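Local coordinates for reticulocyte-binding protein 2a (Plasmodium vivax, PDB 4Z8N) that probably binds a receptor on red blood cells through this alpha-helical erythrocyte-binding domain, helping the malaria parasite to invade reticulocytes, at residues Met28-Glu33 with Leu252-Ala257; Ile81-Leu84 with Asn89-Ile92; Ala99-Tyr104 with Ile204-Glu209; Glu160-Val165 with Ala261-Ser266. All coordinates share one frame; numbering follows the deposited sequence.

Interaction 1 of 4, residues Met28-Glu33 with Leu252-Ala257; sequences MNYFAE and LYFDSA
Y30 reaches from helix 26-37 to F254 and A257 of helix 246-297, a helix-on-helix packing within the alpha-helical erythrocyte-binding domain. The two short segments run at 127° to each other with their axes 10.1 Å apart, and a single aromatic side chain does most of the bridging. With chi1 at 170° the ring is thrown away from its own backbone N and extends across, and its rim then slides along the backbone of the long helix. CE1 meets A257 CB at 3.6 Å, while F254 O lies at the ring edge, near its plane, 3.5 Å from the same CE1. This is the tight part of the contact, and all four touching residues are buried. Packing slackens toward E33, whose CB comes only to 4.3 Å from A257 CB, although the two CA atoms are just 6.1 Å apart. The E33 carboxylate looks elsewhere, its OE1 making weak hydrogen bonds to Y36 OH and Y158 OH. The F254 ring also meets Y134 of helix 119-136 edge-to-face, so that side chain is packed from a third helix as well. The phenol oxygen presses obliquely on the near end of F254, with Y30 OH 3.1 Å from F254 CD1 and almost as close to CG and CB.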
loop_
_atom_site.group_PDB
_atom_site.type_symbol
_atom_site.label_atom_id
_atom_site.label_comp_id
_atom_site.label_asym_id
_atom_site.label_seq_id
_atom_site.Cartn_x
_atom_site.Cartn_y
_atom_site.Cartn_z
ATOM N N MET A 28 5.721 -6.696 -9.488
ATOM C CA MET A 28 5.674 -8.126 -9.205
ATOM C C MET A 28 4.246 -8.629 -9.324
ATOM O O MET A 28 4.002 -9.743 -9.783
ATOM C CB MET A 28 6.236 -8.424 -7.812
ATOM C CG MET A 28 7.647 -7.888 -7.591
ATOM S SD MET A 28 8.875 -8.630 -8.689
ATOM C CE MET A 28 9.128 -10.214 -7.904
ATOM N N ASN A 29 3.306 -7.791 -8.902
ATOM C CA ASN A 29 1.894 -8.084 -9.060
ATOM C C ASN A 29 1.534 -8.143 -10.539
ATOM O O ASN A 29 0.779 -9.008 -10.979
ATOM C CB ASN A 29 1.049 -7.028 -8.347
ATOM C CG ASN A 29 -0.323 -7.539 -7.969
ATOM O OD1 ASN A 29 -1.125 -7.896 -8.831
ATOM N ND2 ASN A 29 -0.606 -7.566 -6.673
ATOM N N TYR A 30 2.096 -7.212 -11.301
ATOM C CA TYR A 30 1.872 -7.139 -12.738
ATOM C C TYR A 30 2.387 -8.390 -13.457
ATOM O O TYR A 30 1.711 -8.934 -14.332
ATOM C CB TYR A 30 2.539 -5.881 -13.305
ATOM C CG TYR A 30 2.584 -5.821 -14.815
ATOM C CD1 TYR A 30 1.464 -5.453 -15.548
ATOM C CD2 TYR A 30 3.751 -6.120 -15.507
ATOM C CE1 TYR A 30 1.499 -5.394 -16.925
ATOM C CE2 TYR A 30 3.797 -6.063 -16.889
ATOM C CZ TYR A 30 2.668 -5.700 -17.590
ATOM O OH TYR A 30 2.703 -5.639 -18.961
ATOM N N PHE A 31 3.577 -8.849 -13.079
ATOM C CA PHE A 31 4.173 -10.021 -13.711
ATOM C C PHE A 31 3.344 -11.275 -13.444
ATOM O O PHE A 31 3.282 -12.178 -14.281
ATOM C CB PHE A 31 5.610 -10.220 -13.223
ATOM C CG PHE A 31 6.541 -9.107 -13.612
ATOM C CD1 PHE A 31 6.364 -8.420 -14.803
ATOM C CD2 PHE A 31 7.588 -8.738 -12.780
ATOM C CE1 PHE A 31 7.219 -7.391 -15.165
ATOM C CE2 PHE A 31 8.446 -7.709 -13.134
ATOM C CZ PHE A 31 8.261 -7.035 -14.329
ATOM N N ALA A 32 2.706 -11.325 -12.278
ATOM C CA ALA A 32 1.833 -12.439 -11.932
ATOM C C ALA A 32 0.564 -12.412 -12.778
ATOM O O ALA A 32 0.046 -13.457 -13.165
ATOM C CB ALA A 32 1.485 -12.407 -10.448
ATOM N N GLU A 33 0.075 -11.209 -13.068
ATOM C CA GLU A 33 -1.126 -11.041 -13.886
ATOM C C GLU A 33 -0.896 -11.479 -15.326
ATOM O O GLU A 33 -1.741 -12.152 -15.917
ATOM C CB GLU A 33 -1.600 -9.586 -13.858
ATOM C CG GLU A 33 -2.195 -9.168 -12.527
ATOM C CD GLU A 33 -3.384 -10.022 -12.134
ATOM O OE1 GLU A 33 -4.196 -10.357 -13.024
ATOM O OE2 GLU A 33 -3.500 -10.369 -10.941
ATOM N N LEU A 252 -2.320 -3.321 -25.606
ATOM C CA LEU A 252 -3.651 -3.550 -25.053
ATOM C C LEU A 252 -3.570 -4.527 -23.884
ATOM O O LEU A 252 -4.173 -4.303 -22.833
ATOM C CB LEU A 252 -4.605 -4.078 -26.129
ATOM C CG LEU A 252 -5.289 -3.037 -27.017
ATOM C CD1 LEU A 252 -6.229 -3.708 -28.005
ATOM C CD2 LEU A 252 -6.042 -2.018 -26.172
ATOM N N TYR A 253 -2.813 -5.604 -24.076
ATOM C CA TYR A 253 -2.579 -6.582 -23.020
ATOM C C TYR A 253 -1.926 -5.929 -21.806
ATOM O O TYR A 253 -2.406 -6.058 -20.680
ATOM C CB TYR A 253 -1.686 -7.725 -23.516
ATOM C CG TYR A 253 -2.358 -8.767 -24.388
ATOM C CD1 TYR A 253 -3.607 -8.542 -24.955
ATOM C CD2 TYR A 253 -1.736 -9.986 -24.638
ATOM C CE1 TYR A 253 -4.214 -9.504 -25.752
ATOM C CE2 TYR A 253 -2.333 -10.951 -25.432
ATOM C CZ TYR A 253 -3.570 -10.706 -25.986
ATOM O OH TYR A 253 -4.158 -11.671 -26.773
ATOM N N PHE A 254 -0.828 -5.222 -22.052
ATOM C CA PHE A 254 -0.003 -4.674 -20.983
ATOM C C PHE A 254 -0.711 -3.557 -20.221
ATOM O O PHE A 254 -0.600 -3.469 -19.001
ATOM C CB PHE A 254 1.326 -4.164 -21.548
ATOM C CG PHE A 254 2.203 -5.248 -22.121
ATOM C CD1 PHE A 254 1.956 -6.585 -21.842
ATOM C CD2 PHE A 254 3.275 -4.928 -22.937
ATOM C CE1 PHE A 254 2.760 -7.580 -22.369
ATOM C CE2 PHE A 254 4.084 -5.920 -23.467
ATOM C CZ PHE A 254 3.825 -7.247 -23.182
ATOM N N ASP A 255 -1.433 -2.705 -20.942
ATOM C CA ASP A 255 -2.188 -1.627 -20.311
ATOM C C ASP A 255 -3.269 -2.181 -19.389
ATOM O O ASP A 255 -3.462 -1.685 -18.281
ATOM C CB ASP A 255 -2.815 -0.717 -21.369
ATOM C CG ASP A 255 -1.800 0.208 -22.020
ATOM O OD1 ASP A 255 -0.590 0.051 -21.754
ATOM O OD2 ASP A 255 -2.213 1.086 -22.807
ATOM N N SER A 256 -3.965 -3.212 -19.855
ATOM C CA SER A 256 -5.028 -3.848 -19.083
ATOM C C SER A 256 -4.499 -4.455 -17.794
ATOM O O SER A 256 -5.044 -4.222 -16.716
ATOM C CB SER A 256 -5.718 -4.931 -19.913
ATOM O OG SER A 256 -6.306 -4.378 -21.071
ATOM N N ALA A 257 -3.438 -5.243 -17.919
ATOM C CA ALA A 257 -2.859 -5.936 -16.778
ATOM C C ALA A 257 -2.270 -4.948 -15.779
ATOM O O ALA A 257 -2.358 -5.155 -14.571
ATOM C CB ALA A 257 -1.799 -6.923 -17.240
#

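Interaction 2 of 4, residues Ile81-Leu84 with Asn89-Ile92; sequences IFVL and NHNI
H90 ND1 is hydrogen-bonded to Y86 O, one turn back in the chain, and this bond helps to fix the imidazole that meets F82 and V83 of helix 71-85. The ring sits against two different groups in two different ways. Toward F82 it presents an edge: the pair is T-shaped, with planes at 79° and ring centroids 4.8 Å apart. H90 CE1 is the leading atom, above the F82 face but offset to the rim, 3.5 Å from F82 CD2. The same CE1 also lies 3.4 Å from F82 O, which is placed obliquely to the imidazole. Toward V83 the imidazole offers a face: V83 CA forms a CH-pi contact 3.8 Å from the ring centroid and 24° off the normal. V83 CG2 adds to this, reaching within 3.8 Å of H90 NE2. The other branch, CG1, which a chi1 of -180° swings to the far side from the backbone N, meets I92 CD1 at 3.9 Å, so the valine has one methyl for each partner. N91, at positive phi, closes the short, weakly bonded helix 87-90 in a Schellman motif, and the chain turns there so that I92 also faces helix 71-85. F82 and H90 lie toward the surface, and the F82 ring also meets Y86. On the inner side, L84 turns away from H90 and packs on K100 and Y104 of helix 94-115 and on F206 of helix 199-237, while its carbonyl oxygen accepts from Y97 OH.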
loop_
_atom_site.group_PDB
_atom_site.type_symbol
_atom_site.label_atom_id
_atom_site.label_comp_id
_atom_site.label_asym_id
_atom_site.label_seq_id
_atom_site.Cartn_x
_atom_site.Cartn_y
_atom_site.Cartn_z
ATOM N N ILE A 81 6.374 2.056 19.924
ATOM C CA ILE A 81 5.006 2.517 19.706
ATOM C C ILE A 81 4.085 2.067 20.841
ATOM O O ILE A 81 3.226 2.827 21.293
ATOM C CB ILE A 81 4.461 2.005 18.353
ATOM C CG1 ILE A 81 5.226 2.655 17.202
ATOM C CG2 ILE A 81 2.970 2.284 18.224
ATOM C CD1 ILE A 81 4.822 2.160 15.840
ATOM N N PHE A 82 4.279 0.835 21.304
ATOM C CA PHE A 82 3.493 0.289 22.411
ATOM C C PHE A 82 3.663 1.137 23.675
ATOM O O PHE A 82 2.693 1.404 24.387
ATOM C CB PHE A 82 3.894 -1.168 22.678
ATOM C CG PHE A 82 3.084 -1.841 23.755
ATOM C CD1 PHE A 82 1.702 -1.738 23.771
ATOM C CD2 PHE A 82 3.704 -2.599 24.738
ATOM C CE1 PHE A 82 0.954 -2.361 24.757
ATOM C CE2 PHE A 82 2.963 -3.228 25.728
ATOM C CZ PHE A 82 1.586 -3.109 25.737
ATOM N N VAL A 83 4.895 1.567 23.941
ATOM C CA VAL A 83 5.171 2.438 25.081
ATOM C C VAL A 83 4.492 3.797 24.913
ATOM O O VAL A 83 3.917 4.340 25.858
ATOM C CB VAL A 83 6.688 2.660 25.284
ATOM C CG1 VAL A 83 6.937 3.563 26.485
ATOM C CG2 VAL A 83 7.406 1.333 25.462
ATOM N N LEU A 84 4.553 4.334 23.699
ATOM C CA LEU A 84 4.007 5.657 23.413
ATOM C C LEU A 84 2.479 5.673 23.396
ATOM O O LEU A 84 1.863 6.723 23.588
ATOM C CB LEU A 84 4.543 6.168 22.073
ATOM C CG LEU A 84 6.050 6.410 21.990
ATOM C CD1 LEU A 84 6.459 6.703 20.557
ATOM C CD2 LEU A 84 6.466 7.551 22.909
ATOM N N ASN A 89 0.170 2.842 31.647
ATOM C CA ASN A 89 0.343 1.454 32.053
ATOM C C ASN A 89 1.815 1.058 32.111
ATOM O O ASN A 89 2.185 0.136 32.835
ATOM C CB ASN A 89 -0.421 0.522 31.115
ATOM C CG ASN A 89 -1.922 0.573 31.342
ATOM O OD1 ASN A 89 -2.425 0.088 32.356
ATOM N ND2 ASN A 89 -2.642 1.159 30.398
ATOM N N HIS A 90 2.651 1.758 31.350
ATOM C CA HIS A 90 4.092 1.534 31.392
ATOM C C HIS A 90 4.719 2.273 32.571
ATOM O O HIS A 90 5.862 2.001 32.947
ATOM C CB HIS A 90 4.753 1.980 30.082
ATOM C CG HIS A 90 4.705 0.951 28.995
ATOM N ND1 HIS A 90 3.687 0.894 28.068
ATOM C CD2 HIS A 90 5.553 -0.058 28.684
ATOM C CE1 HIS A 90 3.910 -0.105 27.231
ATOM N NE2 HIS A 90 5.036 -0.700 27.584
ATOM N N ASN A 91 3.958 3.203 33.143
ATOM C CA ASN A 91 4.418 4.046 34.247
ATOM C C ASN A 91 5.650 4.854 33.848
ATOM O O ASN A 91 6.589 5.022 34.630
ATOM C CB ASN A 91 4.710 3.200 35.493
ATOM C CG ASN A 91 4.844 4.039 36.749
ATOM O OD1 ASN A 91 4.101 4.999 36.950
ATOM N ND2 ASN A 91 5.803 3.686 37.597
ATOM N N ILE A 92 5.640 5.352 32.618
ATOM C CA ILE A 92 6.738 6.162 32.117
ATOM C C ILE A 92 6.398 7.641 32.311
ATOM O O ILE A 92 5.241 8.044 32.176
ATOM C CB ILE A 92 7.034 5.846 30.629
ATOM C CG1 ILE A 92 8.297 6.563 30.152
ATOM C CG2 ILE A 92 5.848 6.193 29.747
ATOM C CD1 ILE A 92 8.611 6.324 28.685
#

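Interaction 3 of 4, residues Ala99-Tyr104 with Ile204-Glu209; sequences AKHNEY and INFLQE
The Y104 ring takes the edge of F206 on one face, while H101 O of its own helix lies at the Y104 edge, in plane. F206 CE1 stands 3.8 Å above that face, over its centre, and the two rings form a T-shaped pair with planes at 89° and centroids 5.2 Å apart. Seen from F206, Y104 CE2 lies in the plane of the ring, at its edge. The imidazole of H101 is turned differently: F206 CD1 lies at its edge, in plane, 3.6 Å from H101 ND1, and the rings meet rim to rim, centroids 5.7 Å apart, neither over the other's face. One face of H101 is neighboured by Y104 CD2, well toward the rim. H101, Y104 and F206 thus form an aromatic cluster between helix 94-115 and helix 199-237 of the Rh5 coiled-coil domain. The backbones stay well apart, 8.4 Å between the CA atoms of H101 and F206, and long side chains span the gap. F206 has CG anti to the backbone N (chi1 170°), which carries its CD1 and CE1 edge to both partners. H101 NE2 is 5.2 Å from E209 OE1, near but not in contact. K100 turns off the cluster, and its NZ forms a salt bridge, weak as a hydrogen bond, with E103 OE1. T80 and L77 of helix 71-85 pack against Y104.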
loop_
_atom_site.group_PDB
_atom_site.type_symbol
_atom_site.label_atom_id
_atom_site.label_comp_id
_atom_site.label_asym_id
_atom_site.label_seq_id
_atom_site.Cartn_x
_atom_site.Cartn_y
_atom_site.Cartn_z
ATOM N N ALA A 99 11.767 11.326 25.116
ATOM C CA ALA A 99 12.932 10.609 24.617
ATOM C C ALA A 99 12.501 9.400 23.792
ATOM O O ALA A 99 13.121 9.069 22.780
ATOM C CB ALA A 99 13.828 10.182 25.772
ATOM N N LYS A 100 11.428 8.749 24.230
ATOM C CA LYS A 100 10.902 7.583 23.533
ATOM C C LYS A 100 10.331 7.973 22.175
ATOM O O LYS A 100 10.441 7.223 21.204
ATOM C CB LYS A 100 9.826 6.893 24.374
ATOM C CG LYS A 100 9.969 5.383 24.434
ATOM C CD LYS A 100 11.211 4.991 25.216
ATOM C CE LYS A 100 11.459 3.493 25.154
ATOM N NZ LYS A 100 11.678 3.030 23.753
ATOM N N HIS A 101 9.716 9.150 22.112
ATOM C CA HIS A 101 9.179 9.647 20.856
ATOM C C HIS A 101 10.317 9.969 19.901
ATOM O O HIS A 101 10.241 9.688 18.704
ATOM C CB HIS A 101 8.308 10.882 21.080
ATOM C CG HIS A 101 7.651 11.383 19.832
ATOM N ND1 HIS A 101 6.463 10.868 19.360
ATOM C CD2 HIS A 101 8.023 12.341 18.950
ATOM C CE1 HIS A 101 6.128 11.493 18.244
ATOM N NE2 HIS A 101 7.057 12.390 17.975
ATOM N N ASN A 102 11.374 10.563 20.443
ATOM C CA ASN A 102 12.578 10.836 19.673
ATOM C C ASN A 102 13.163 9.539 19.114
ATOM O O ASN A 102 13.603 9.483 17.965
ATOM C CB ASN A 102 13.602 11.564 20.543
ATOM C CG ASN A 102 14.767 12.105 19.743
ATOM O OD1 ASN A 102 14.687 13.187 19.163
ATOM N ND2 ASN A 102 15.862 11.357 19.714
ATOM N N GLU A 103 13.148 8.495 19.936
ATOM C CA GLU A 103 13.622 7.176 19.535
ATOM C C GLU A 103 12.747 6.581 18.430
ATOM O O GLU A 103 13.246 5.936 17.506
ATOM C CB GLU A 103 13.657 6.242 20.747
ATOM C CG GLU A 103 14.297 4.889 20.491
ATOM C CD GLU A 103 14.487 4.092 21.769
ATOM O OE1 GLU A 103 14.226 4.644 22.859
ATOM O OE2 GLU A 103 14.897 2.915 21.685
ATOM N N TYR A 104 11.441 6.806 18.539
ATOM C CA TYR A 104 10.479 6.330 17.551
ATOM C C TYR A 104 10.769 6.888 16.158
ATOM O O TYR A 104 10.716 6.159 15.170
ATOM C CB TYR A 104 9.057 6.697 17.982
ATOM C CG TYR A 104 8.067 6.779 16.841
ATOM C CD1 TYR A 104 7.478 5.635 16.319
ATOM C CD2 TYR A 104 7.717 8.006 16.289
ATOM C CE1 TYR A 104 6.572 5.710 15.276
ATOM C CE2 TYR A 104 6.816 8.090 15.248
ATOM C CZ TYR A 104 6.247 6.941 14.745
ATOM O OH TYR A 104 5.347 7.029 13.707
ATOM N N ILE A 204 -2.116 11.293 23.287
ATOM C CA ILE A 204 -3.226 11.721 22.436
ATOM C C ILE A 204 -2.692 12.362 21.160
ATOM O O ILE A 204 -3.062 12.013 20.033
ATOM C CB ILE A 204 -4.120 12.724 23.194
ATOM C CG1 ILE A 204 -4.907 12.010 24.285
ATOM C CG2 ILE A 204 -5.065 13.447 22.272
ATOM C CD1 ILE A 204 -5.770 12.934 25.103
ATOM N N ASN A 205 -1.836 13.342 21.394
ATOM C CA ASN A 205 -0.944 13.960 20.433
ATOM C C ASN A 205 -0.179 13.017 19.512
ATOM O O ASN A 205 -0.165 13.239 18.313
ATOM C CB ASN A 205 -0.010 14.796 21.276
ATOM C CG ASN A 205 -0.514 16.197 21.469
ATOM O OD1 ASN A 205 -0.144 17.048 20.678
ATOM N ND2 ASN A 205 -1.616 16.359 22.266
ATOM N N PHE A 206 0.428 11.959 20.050
ATOM C CA PHE A 206 1.091 10.950 19.213
ATOM C C PHE A 206 0.120 10.080 18.395
ATOM O O PHE A 206 0.342 9.810 17.207
ATOM C CB PHE A 206 1.956 10.053 20.089
ATOM C CG PHE A 206 2.494 8.845 19.383
ATOM C CD1 PHE A 206 3.544 8.964 18.489
ATOM C CD2 PHE A 206 1.964 7.590 19.630
ATOM C CE1 PHE A 206 4.049 7.859 17.851
ATOM C CE2 PHE A 206 2.466 6.481 18.994
ATOM C CZ PHE A 206 3.510 6.614 18.102
ATOM N N LEU A 207 -0.941 9.624 19.056
ATOM C CA LEU A 207 -1.946 8.763 18.436
ATOM C C LEU A 207 -2.736 9.474 17.331
ATOM O O LEU A 207 -2.928 8.914 16.257
ATOM C CB LEU A 207 -2.902 8.227 19.500
ATOM C CG LEU A 207 -3.860 7.129 19.049
ATOM C CD1 LEU A 207 -3.126 6.057 18.265
ATOM C CD2 LEU A 207 -4.528 6.529 20.254
ATOM N N GLN A 208 -3.041 10.754 17.534
ATOM C CA GLN A 208 -3.633 11.605 16.511
ATOM C C GLN A 208 -2.716 11.736 15.319
ATOM O O GLN A 208 -3.156 11.706 14.209
ATOM C CB GLN A 208 -3.977 13.008 17.017
ATOM C CG GLN A 208 -5.226 13.116 17.849
ATOM C CD GLN A 208 -5.417 14.455 18.527
ATOM O OE1 GLN A 208 -6.425 14.693 19.118
ATOM N NE2 GLN A 208 -4.449 15.306 18.448
ATOM N N GLU A 209 -1.430 11.903 15.564
ATOM C CA GLU A 209 -0.512 12.076 14.435
ATOM C C GLU A 209 -0.342 10.803 13.605
ATOM O O GLU A 209 -0.308 10.864 12.374
ATOM C CB GLU A 209 0.862 12.552 14.912
ATOM C CG GLU A 209 1.802 13.011 13.784
ATOM C CD GLU A 209 2.933 13.890 14.296
ATOM O OE1 GLU A 209 2.882 14.262 15.487
ATOM O OE2 GLU A 209 3.866 14.204 13.523
#

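Interaction 4 of 4, residues Glu160-Val165 with Ala261-Ser266; sequences ERVKEV and ATYKFS
Y263 leaves helix 246-297 with CB directed toward the 160-165 segment, and an extended chi1 of 169° carries the ring out to V162. From CG onward the ring lies under one methyl group: V162 CG1 stands over its centre, 3.7 Å from the centroid and only 8° off the normal, a CH-pi contact. That methyl is nearly equidistant from the six ring carbons, CD2 and CE2 being nearest at 3.8 Å. At CZ the partner changes to the backbone, with V162 CA 3.8 Å away. At the tip two carbons close in on the oxygen: Y263 OH lies 3.6 Å from V162 CA and 3.1 Å from V165 CG1, which approaches near the ring plane, at the edge. The R161 carbonyl oxygen is 3.8 Å from the same hydroxyl, and it already accepts from E164 N. Helix 199-237 adds I225 against Y263, and K229 NZ of that helix is hydrogen-bonded to V162 O. Between the two segments the contact is apolar and CH-pi in character, and the phenol oxygen is buried with no polar partner in the model, a probable energetic cost.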
loop_
_atom_site.group_PDB
_atom_site.type_symbol
_atom_site.label_atom_id
_atom_site.label_comp_id
_atom_site.label_asym_id
_atom_site.label_seq_id
_atom_site.Cartn_x
_atom_site.Cartn_y
_atom_site.Cartn_z
ATOM N N GLU A 160 -15.399 -6.925 -14.057
ATOM C CA GLU A 160 -16.253 -7.526 -13.037
ATOM C C GLU A 160 -15.602 -7.466 -11.652
ATOM O O GLU A 160 -16.282 -7.294 -10.641
ATOM C CB GLU A 160 -16.582 -8.975 -13.408
ATOM C CG GLU A 160 -17.560 -9.666 -12.465
ATOM C CD GLU A 160 -18.959 -9.068 -12.505
ATOM O OE1 GLU A 160 -19.296 -8.380 -13.492
ATOM O OE2 GLU A 160 -19.724 -9.292 -11.544
ATOM N N ARG A 161 -14.281 -7.600 -11.613
ATOM C CA ARG A 161 -13.556 -7.577 -10.349
ATOM C C ARG A 161 -13.533 -6.193 -9.701
ATOM O O ARG A 161 -13.701 -6.078 -8.490
ATOM C CB ARG A 161 -12.127 -8.087 -10.549
ATOM C CG ARG A 161 -12.051 -9.595 -10.714
ATOM C CD ARG A 161 -10.638 -10.059 -11.007
ATOM N NE ARG A 161 -10.560 -11.516 -11.094
ATOM C CZ ARG A 161 -9.456 -12.188 -11.397
ATOM N NH1 ARG A 161 -8.326 -11.537 -11.643
ATOM N NH2 ARG A 161 -9.481 -13.512 -11.454
ATOM N N VAL A 162 -13.343 -5.144 -10.496
ATOM C CA VAL A 162 -13.280 -3.797 -9.935
ATOM C C VAL A 162 -14.664 -3.290 -9.533
ATOM O O VAL A 162 -14.781 -2.357 -8.743
ATOM C CB VAL A 162 -12.639 -2.788 -10.915
ATOM C CG1 VAL A 162 -11.217 -3.205 -11.251
ATOM C CG2 VAL A 162 -13.477 -2.640 -12.169
ATOM N N LYS A 163 -15.708 -3.914 -10.069
ATOM C CA LYS A 163 -17.078 -3.541 -9.729
ATOM C C LYS A 163 -17.531 -4.198 -8.431
ATOM O O LYS A 163 -18.577 -3.851 -7.886
ATOM C CB LYS A 163 -18.042 -3.926 -10.853
ATOM C CG LYS A 163 -17.937 -3.074 -12.104
ATOM C CD LYS A 163 -18.952 -3.526 -13.145
ATOM C CE LYS A 163 -18.889 -2.662 -14.392
ATOM N NZ LYS A 163 -19.814 -3.150 -15.454
ATOM N N GLU A 164 -16.746 -5.150 -7.942
ATOM C CA GLU A 164 -17.133 -5.913 -6.761
ATOM C C GLU A 164 -17.146 -5.065 -5.491
ATOM O O GLU A 164 -17.926 -5.330 -4.577
ATOM C CB GLU A 164 -16.208 -7.117 -6.579
ATOM C CG GLU A 164 -16.551 -8.290 -7.486
ATOM C CD GLU A 164 -15.557 -9.426 -7.372
ATOM O OE1 GLU A 164 -15.469 -10.239 -8.316
ATOM O OE2 GLU A 164 -14.862 -9.506 -6.339
ATOM N N VAL A 165 -16.297 -4.045 -5.431
ATOM C CA VAL A 165 -16.254 -3.186 -4.251
ATOM C C VAL A 165 -16.564 -1.727 -4.596
ATOM O O VAL A 165 -16.206 -1.231 -5.666
ATOM C CB VAL A 165 -14.879 -3.275 -3.537
ATOM C CG1 VAL A 165 -13.795 -2.597 -4.354
ATOM C CG2 VAL A 165 -14.954 -2.667 -2.141
ATOM N N ALA A 261 -3.392 -4.580 -11.982
ATOM C CA ALA A 261 -2.340 -4.836 -11.000
ATOM C C ALA A 261 -2.216 -3.668 -10.027
ATOM O O ALA A 261 -2.012 -3.868 -8.830
ATOM C CB ALA A 261 -1.012 -5.093 -11.691
ATOM N N THR A 262 -2.349 -2.454 -10.553
ATOM C CA THR A 262 -2.326 -1.242 -9.740
ATOM C C THR A 262 -3.508 -1.214 -8.776
ATOM O O THR A 262 -3.356 -0.902 -7.594
ATOM C CB THR A 262 -2.351 0.019 -10.622
ATOM O OG1 THR A 262 -1.166 0.058 -11.425
ATOM C CG2 THR A 262 -2.419 1.281 -9.769
ATOM N N TYR A 263 -4.685 -1.544 -9.297
ATOM C CA TYR A 263 -5.896 -1.627 -8.495
ATOM C C TYR A 263 -5.760 -2.675 -7.392
ATOM O O TYR A 263 -6.038 -2.404 -6.224
ATOM C CB TYR A 263 -7.096 -1.947 -9.394
ATOM C CG TYR A 263 -8.360 -2.327 -8.656
ATOM C CD1 TYR A 263 -9.225 -1.354 -8.175
ATOM C CD2 TYR A 263 -8.695 -3.661 -8.453
ATOM C CE1 TYR A 263 -10.385 -1.699 -7.504
ATOM C CE2 TYR A 263 -9.849 -4.014 -7.785
ATOM C CZ TYR A 263 -10.689 -3.030 -7.312
ATOM O OH TYR A 263 -11.839 -3.380 -6.649
ATOM N N LYS A 264 -5.321 -3.870 -7.773
ATOM C CA LYS A 264 -5.226 -4.989 -6.843
ATOM C C LYS A 264 -4.165 -4.763 -5.765
ATOM O O LYS A 264 -4.379 -5.083 -4.597
ATOM C CB LYS A 264 -4.927 -6.280 -7.611
ATOM C CG LYS A 264 -4.799 -7.518 -6.737
ATOM C CD LYS A 264 -4.449 -8.736 -7.577
ATOM C CE LYS A 264 -4.243 -9.972 -6.721
ATOM N NZ LYS A 264 -3.869 -11.149 -7.557
ATOM N N PHE A 265 -3.023 -4.216 -6.169
ATOM C CA PHE A 265 -1.913 -3.963 -5.260
ATOM C C PHE A 265 -2.335 -3.053 -4.103
ATOM O O PHE A 265 -1.955 -3.281 -2.955
ATOM C CB PHE A 265 -0.743 -3.341 -6.033
ATOM C CG PHE A 265 0.515 -3.180 -5.227
ATOM C CD1 PHE A 265 1.264 -4.285 -4.856
ATOM C CD2 PHE A 265 0.969 -1.918 -4.873
ATOM C CE1 PHE A 265 2.430 -4.138 -4.129
ATOM C CE2 PHE A 265 2.137 -1.766 -4.144
ATOM C CZ PHE A 265 2.867 -2.876 -3.772
ATOM N N SER A 266 -3.138 -2.036 -4.403
ATOM C CA SER A 266 -3.541 -1.068 -3.385
ATOM C C SER A 266 -4.820 -1.463 -2.649
ATOM O O SER A 266 -5.001 -1.099 -1.486
ATOM C CB SER A 266 -3.711 0.316 -4.009
ATOM O OG SER A 266 -2.456 0.963 -4.133
#

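Overall arrangement
The four contacts form two pairs on opposite sides of the chain's centre. Interactions 1 and 4 share helix 246-297, their centres 13 Å apart, and touch where A261 packs on Y30 and where E33 OE2 and K264 NZ, 3.5 Å apart, make a long, weak ion pair. Interactions 2 and 3 lie 11 Å apart between centres, and L84 of interaction 2 touches both segments of interaction 3. Between the pairs the centres are 35 to 45 Å apart, yet helices 199-237 and 246-297, consecutive in the chain, serve interactions 3, 1 and 4. All four contacts lie away from E120, a calcium ligand in another structure of this protein, with no calcium bound here.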